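Long-range contact in amino acid adenylation domain-containing protein (Bacillus stratosphericus LAMA 585, PDB 6ULX), which probably activates a carboxylic acid substrate, such as an amino acid, by ATP-dependent adenylation, as in other AMP-forming enzymes of the ANL superfamily: residues I126-S131 against L148-V153. Sequence-based numbering, arbitrary orientation.
Sequences ILTDDS and LRVAAV
The carbonyl oxygen Ala-151 O is gripped twice from strand 125-128: Thr-128 N donates a hydrogen bond to it at 2.9 Å, and the CA-H of Leu-127 makes a longer contact with the same oxygen. Ile-126 O is held likewise, by Ala-151 N at 3.0 Å and by the CA-H of Val-150. Upstream, Ile-126 N reaches Arg-149 O in the straightest of the bonds (167° at the hydrogen), while at the far end Val-153 N to Thr-128 O, at 3.1 Å, is weak and bent. This is the alternating pattern of a parallel pair, Ile-126, Leu-127 and Thr-128 facing Val-150, Ala-151 and Ala-152, and it adds strand 150-152 as the outer edge of a seven-stranded mixed sheet in the AMP-binding region of the enzyme.

On the Leu-127 and Ala-151 face, Leu-127 has CG anti to its own N (chi1 -159°), which turns its branch toward Val-153, just past the end of strand 150-152. Its CG meets Val-153 CG2 at 3.6 Å, the side chains crossing at about a right angle, and Ala-84 of helix 78-91 packs against Leu-127. Cutting Leu-127 back to alanine would probably open a gap between the sheet and that helix and leave Val-153 CG2 without its leucine contact.

The other face carries Ile-126, Val-150, Thr-128 and Ala-152, covered by helix 130-136 through Ile-133 and Val-136. Thr-128 OG1 lies 3.6 Å from the methyl Val-150 CG1 and is buried there without a polar partner. Backbone bonds thus supply the polar pairing between the strands, while the strand side chains add mainly apolar packing, much of it against helices 78-91 and 130-136.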
loop_
_atom_site.group_PDB
_atom_site.type_symbol
_atom_site.label_atom_id
_atom_site.label_comp_id
_atom_site.label_asym_id
_atom_site.label_seq_id
_atom_site.Cartn_x
_atom_site.Cartn_y
_atom_site.Cartn_z
ATOM N N ILE A 126 20.527 -1.210 15.325
ATOM C CA ILE A 126 20.248 -0.863 13.935
ATOM C C ILE A 126 21.095 -1.760 13.039
ATOM O O ILE A 126 22.329 -1.750 13.124
ATOM C CB ILE A 126 20.534 0.622 13.659
ATOM C CG1 ILE A 126 19.646 1.503 14.540
ATOM C CG2 ILE A 126 20.311 0.933 12.188
ATOM C CD1 ILE A 126 19.952 2.984 14.448
ATOM N N LEU A 127 20.437 -2.539 12.186
ATOM C CA LEU A 127 21.096 -3.455 11.262
ATOM C C LEU A 127 21.066 -2.839 9.868
ATOM O O LEU A 127 20.010 -2.385 9.409
ATOM C CB LEU A 127 20.402 -4.812 11.281
ATOM C CG LEU A 127 21.179 -6.026 10.788
ATOM C CD1 LEU A 127 22.502 -6.184 11.511
ATOM C CD2 LEU A 127 20.321 -7.276 10.971
ATOM N N THR A 128 22.223 -2.819 9.203
ATOM C CA THR A 128 22.428 -1.981 8.029
ATOM C C THR A 128 23.286 -2.718 7.003
ATOM O O THR A 128 23.754 -3.836 7.237
ATOM C CB THR A 128 23.086 -0.653 8.438
ATOM O OG1 THR A 128 22.423 -0.128 9.598
ATOM C CG2 THR A 128 23.019 0.376 7.321
ATOM N N ASP A 129 23.465 -2.076 5.851
ATOM C CA ASP A 129 24.351 -2.542 4.798
ATOM C C ASP A 129 25.716 -1.872 4.921
ATOM O O ASP A 129 25.885 -0.868 5.616
ATOM C CB ASP A 129 23.764 -2.235 3.420
ATOM C CG ASP A 129 22.564 -3.089 3.095
ATOM O OD1 ASP A 129 22.601 -4.296 3.415
ATOM O OD2 ASP A 129 21.588 -2.554 2.525
ATOM N N ASP A 130 26.701 -2.444 4.221
ATOM C CA ASP A 130 28.001 -1.787 4.115
ATOM C C ASP A 130 27.878 -0.461 3.376
ATOM O O ASP A 130 28.557 0.516 3.715
ATOM C CB ASP A 130 28.998 -2.699 3.403
ATOM C CG ASP A 130 29.606 -3.736 4.327
ATOM O OD1 ASP A 130 29.749 -3.454 5.537
ATOM O OD2 ASP A 130 29.954 -4.832 3.841
ATOM N N SER A 131 27.013 -0.406 2.362
ATOM C CA SER A 131 26.831 0.833 1.617
ATOM C C SER A 131 26.185 1.916 2.467
ATOM O O SER A 131 26.490 3.104 2.293
ATOM C CB SER A 131 25.983 0.573 0.371
ATOM O OG SER A 131 24.671 0.173 0.728
ATOM N N LEU A 148 23.374 5.105 20.265
ATOM C CA LEU A 148 23.229 4.559 18.922
ATOM C C LEU A 148 24.132 3.344 18.746
ATOM O O LEU A 148 25.308 3.369 19.116
ATOM C CB LEU A 148 23.564 5.626 17.884
ATOM C CG LEU A 148 23.198 5.307 16.434
ATOM C CD1 LEU A 148 21.705 5.044 16.300
ATOM C CD2 LEU A 148 23.623 6.440 15.512
ATOM N N ARG A 149 23.571 2.277 18.184
ATOM C CA ARG A 149 24.281 1.015 18.000
ATOM C C ARG A 149 23.989 0.501 16.599
ATOM O O ARG A 149 22.832 0.220 16.271
ATOM C CB ARG A 149 23.860 -0.008 19.059
ATOM C CG ARG A 149 24.668 -1.292 19.056
ATOM C CD ARG A 149 24.767 -1.891 20.460
ATOM N NE ARG A 149 23.463 -2.265 21.005
ATOM C CZ ARG A 149 23.003 -3.513 21.078
ATOM N NH1 ARG A 149 23.736 -4.533 20.648
ATOM N NH2 ARG A 149 21.802 -3.741 21.589
ATOM N N VAL A 150 25.033 0.383 15.778
ATOM C CA VAL A 150 24.892 0.037 14.369
ATOM C C VAL A 150 25.774 -1.160 14.050
ATOM O O VAL A 150 26.822 -1.368 14.669
ATOM C CB VAL A 150 25.251 1.233 13.455
ATOM C CG1 VAL A 150 24.929 0.917 12.006
ATOM C CG2 VAL A 150 24.524 2.493 13.913
ATOM N N ALA A 151 25.340 -1.953 13.072
ATOM C CA ALA A 151 26.078 -3.136 12.656
ATOM C C ALA A 151 25.677 -3.489 11.230
ATOM O O ALA A 151 24.504 -3.370 10.863
ATOM C CB ALA A 151 25.810 -4.321 13.591
ATOM N N ALA A 152 26.652 -3.922 10.435
ATOM C CA ALA A 152 26.417 -4.298 9.050
ATOM C C ALA A 152 26.177 -5.800 8.940
ATOM O O ALA A 152 26.503 -6.576 9.838
ATOM C CB ALA A 152 27.597 -3.890 8.176
ATOM N N VAL A 153 25.596 -6.212 7.823
ATOM C CA VAL A 153 25.194 -7.591 7.614
ATOM C C VAL A 153 26.254 -8.392 6.867
ATOM O O VAL A 153 26.461 -9.566 7.168
ATOM C CB VAL A 153 23.838 -7.648 6.875
ATOM C CG1 VAL A 153 23.507 -9.070 6.464
ATOM C CG2 VAL A 153 22.732 -7.074 7.757
#